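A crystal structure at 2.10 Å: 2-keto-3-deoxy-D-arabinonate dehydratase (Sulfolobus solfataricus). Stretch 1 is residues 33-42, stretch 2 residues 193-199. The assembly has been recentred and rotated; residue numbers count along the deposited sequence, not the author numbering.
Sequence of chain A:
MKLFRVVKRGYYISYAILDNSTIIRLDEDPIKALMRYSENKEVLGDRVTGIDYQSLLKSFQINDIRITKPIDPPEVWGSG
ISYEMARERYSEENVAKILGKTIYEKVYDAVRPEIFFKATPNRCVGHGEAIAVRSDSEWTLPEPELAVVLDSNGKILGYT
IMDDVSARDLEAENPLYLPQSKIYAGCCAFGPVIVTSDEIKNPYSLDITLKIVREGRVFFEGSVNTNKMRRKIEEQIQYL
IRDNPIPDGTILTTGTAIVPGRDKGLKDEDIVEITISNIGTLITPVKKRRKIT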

# COMPACT_ATOMS: atom_id res chain seq x y z
N ALA A 33 18.79 1.29 6.60
CA ALA A 33 19.94 0.54 7.09
C ALA A 33 21.14 1.45 7.38
O ALA A 33 21.82 1.27 8.39
CB ALA A 33 20.33 -0.56 6.11
N LEU A 34 21.37 2.41 6.49
CA LEU A 34 22.47 3.37 6.65
C LEU A 34 22.27 4.28 7.85
O LEU A 34 23.22 4.60 8.58
CB LEU A 34 22.66 4.20 5.38
CG LEU A 34 23.28 3.51 4.15
CD1 LEU A 34 23.11 4.39 2.92
CD2 LEU A 34 24.76 3.16 4.37
N MET A 35 21.02 4.71 8.06
CA MET A 35 20.65 5.52 9.22
C MET A 35 20.89 4.74 10.53
O MET A 35 21.51 5.26 11.45
CB MET A 35 19.21 6.00 9.12
CG MET A 35 18.99 7.06 8.04
SD MET A 35 17.26 7.39 7.71
CE MET A 35 16.79 8.23 9.23
N ARG A 36 20.42 3.49 10.58
CA ARG A 36 20.65 2.62 11.74
C ARG A 36 22.14 2.43 12.03
O ARG A 36 22.57 2.55 13.19
CB ARG A 36 19.97 1.26 11.56
CG ARG A 36 20.10 0.35 12.79
CD ARG A 36 19.41 -1.00 12.60
NE ARG A 36 18.01 -0.86 12.20
CZ ARG A 36 17.00 -0.64 13.03
NH1 ARG A 36 15.77 -0.53 12.56
NH2 ARG A 36 17.21 -0.54 14.34
N TYR A 37 22.91 2.13 10.99
CA TYR A 37 24.35 1.91 11.14
C TYR A 37 25.04 3.16 11.69
O TYR A 37 25.94 3.06 12.52
CB TYR A 37 25.00 1.48 9.82
CG TYR A 37 26.42 1.00 10.00
CD1 TYR A 37 27.47 1.91 10.10
CD2 TYR A 37 26.72 -0.36 10.10
CE1 TYR A 37 28.78 1.49 10.29
CE2 TYR A 37 28.03 -0.79 10.28
CZ TYR A 37 29.05 0.14 10.37
OH TYR A 37 30.36 -0.27 10.55
N SER A 38 24.61 4.32 11.21
CA SER A 38 25.14 5.60 11.67
C SER A 38 24.91 5.81 13.17
O SER A 38 25.69 6.51 13.82
CB SER A 38 24.49 6.74 10.90
OG SER A 38 25.18 7.95 11.13
N GLU A 39 23.85 5.22 13.69
CA GLU A 39 23.50 5.37 15.10
C GLU A 39 24.32 4.43 15.99
O GLU A 39 25.03 4.90 16.88
CB GLU A 39 22.00 5.18 15.32
CG GLU A 39 21.45 5.85 16.58
CD GLU A 39 21.64 7.37 16.59
OE1 GLU A 39 21.36 8.02 15.55
OE2 GLU A 39 22.06 7.91 17.64
N ASN A 40 24.24 3.12 15.75
CA ASN A 40 24.90 2.14 16.62
C ASN A 40 25.64 1.01 15.91
O ASN A 40 26.02 0.01 16.54
CB ASN A 40 23.89 1.56 17.62
CG ASN A 40 22.79 0.74 16.95
OD1 ASN A 40 22.57 0.84 15.74
ND2 ASN A 40 22.10 -0.07 17.74
N LYS A 41 25.86 1.16 14.60
CA LYS A 41 26.55 0.16 13.77
C LYS A 41 25.84 -1.20 13.71
O LYS A 41 26.45 -2.22 13.38
CB LYS A 41 28.03 0.02 14.16
CG LYS A 41 28.78 1.34 14.15
CD LYS A 41 30.28 1.15 14.27
CE LYS A 41 30.98 2.49 14.13
NZ LYS A 41 32.45 2.33 13.97
N GLU A 42 24.55 -1.21 14.03
CA GLU A 42 23.75 -2.42 13.95
C GLU A 42 23.31 -2.67 12.50
O GLU A 42 22.96 -1.73 11.78
CB GLU A 42 22.53 -2.32 14.87
CG GLU A 42 21.80 -3.64 15.10
CD GLU A 42 20.58 -3.50 15.98
OE1 GLU A 42 20.04 -2.38 16.10
OE2 GLU A 42 20.15 -4.52 16.56
N VAL A 193 29.05 0.91 -4.66
CA VAL A 193 28.65 0.73 -3.27
C VAL A 193 28.51 2.07 -2.56
O VAL A 193 29.02 3.09 -3.02
CB VAL A 193 29.68 -0.14 -2.48
CG1 VAL A 193 29.70 -1.58 -2.97
CG2 VAL A 193 31.09 0.49 -2.53
N ILE A 194 27.81 2.05 -1.43
CA ILE A 194 27.92 3.14 -0.47
C ILE A 194 28.69 2.58 0.72
O ILE A 194 28.32 1.55 1.27
CB ILE A 194 26.54 3.66 -0.02
CG1 ILE A 194 25.83 4.35 -1.19
CG2 ILE A 194 26.68 4.63 1.17
CD1 ILE A 194 24.34 4.40 -1.04
N VAL A 195 29.76 3.26 1.10
CA VAL A 195 30.55 2.82 2.24
C VAL A 195 30.16 3.65 3.46
O VAL A 195 29.98 4.86 3.36
CB VAL A 195 32.09 2.87 1.98
CG1 VAL A 195 32.43 2.14 0.67
CG2 VAL A 195 32.62 4.30 1.95
N THR A 196 30.01 2.98 4.60
CA THR A 196 29.70 3.68 5.84
C THR A 196 30.88 4.56 6.23
O THR A 196 32.01 4.33 5.80
CB THR A 196 29.33 2.71 6.97
OG1 THR A 196 30.36 1.73 7.13
CG2 THR A 196 28.01 2.01 6.65
N SER A 197 30.59 5.58 7.04
CA SER A 197 31.56 6.61 7.40
C SER A 197 32.84 6.05 8.03
O SER A 197 33.93 6.59 7.81
CB SER A 197 30.91 7.64 8.32
OG SER A 197 31.70 8.81 8.41
N ASP A 198 32.71 4.96 8.79
CA ASP A 198 33.86 4.31 9.43
C ASP A 198 34.78 3.55 8.46
O ASP A 198 35.86 3.11 8.85
CB ASP A 198 33.40 3.39 10.58
CG ASP A 198 32.46 2.28 10.11
OD1 ASP A 198 32.00 1.49 10.97
OD2 ASP A 198 32.17 2.18 8.90
N GLU A 199 34.35 3.41 7.21
CA GLU A 199 35.17 2.78 6.18
C GLU A 199 36.17 3.77 5.59
O GLU A 199 37.13 3.38 4.92
CB GLU A 199 34.30 2.18 5.06
CG GLU A 199 33.35 1.06 5.51
CD GLU A 199 34.02 -0.31 5.61
OE1 GLU A 199 35.21 -0.44 5.25
OE2 GLU A 199 33.34 -1.26 6.04
O HOH W 1 33.62 0.33 13.32

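This is a small contact between the last turns of a helix and the end of a strand with the 3-10 segment that follows it, apolar at its buried end and closed at its outer end by a polar cluster around the carboxylate of Asp 198. Together the two stretches bury 301 Å² of surface, and no two residues that touch are fewer than 157 apart in sequence, so the contact is a tertiary one.

Leu 34 and Tyr 37, three residues apart on the helix, both point toward the other stretch; Lys 41, just beyond the helix, points sideways and reaches it with the end of its side chain. The backbone hydrogen bond from Lys 41 N to Tyr 37 O (2.8 Å) ties the lysine to the turn before. On the other stretch, Ile 194 and Thr 196 point toward the helix while Val 195, between them, points away, the alternation expected of extended chain.

At the buried end, Leu 34 CD1 lies 4.0 Å from Ile 194 CG2, in van der Waals contact. Leucine and isoleucine suit this place because they fill space without bringing polar groups that would need partners. Leu 34 CD2 is as near to Ile 194 CG2, at 4.0 Å, and also lies 4.1 Å from Thr 196 CG2.

Thr 196 joins the apolar part to the polar part. Its CG2 methyl sits over one face of the Tyr 37 ring, 3.8 Å from the ring centroid and 25° off the normal, a CH-pi contact in which a slightly positive C-H group meets the electron-rich face; the ring atom nearest Thr 196 CG2 is Tyr 37 CD1, at 3.5 Å. Its hydroxyl, meanwhile, donates to the carboxylate within its own stretch, with Thr 196 OG1 to Asp 198 OD2 at 2.6 Å. A threonine can serve both needs, since its beta carbon carries a methyl and a hydroxyl together.

Tyr 37 is likewise amphipathic. Its ring offers a face to the methyl, and its hydroxyl reaches past the ring edge to donate a very short hydrogen bond, Tyr 37 OH to Asp 198 OD1 at 2.4 Å. The second carboxylate oxygen does not share this bond: Asp 198 OD2 is 3.5 Å from Tyr 37 OH, at a poor angle.

Asp 198 OD1 also receives Lys 41 NZ at 3.1 Å, a hydrogen bond that is part of a salt bridge. Lys 41 is the first residue to leave helical geometry, with positive phi; a long side chain, m at chi1 and t thereafter, carries the ammonium group to the aspartate. A water adds a second path between them, accepting from Lys 41 NZ at 2.4 Å and donating to Asp 198 OD1 at 3.1 Å. The short, charged aspartate suits its position because its two oxygens can accept several donors, OD2 receiving the threonine hydroxyl and OD1 the tyrosine, the lysine and the water.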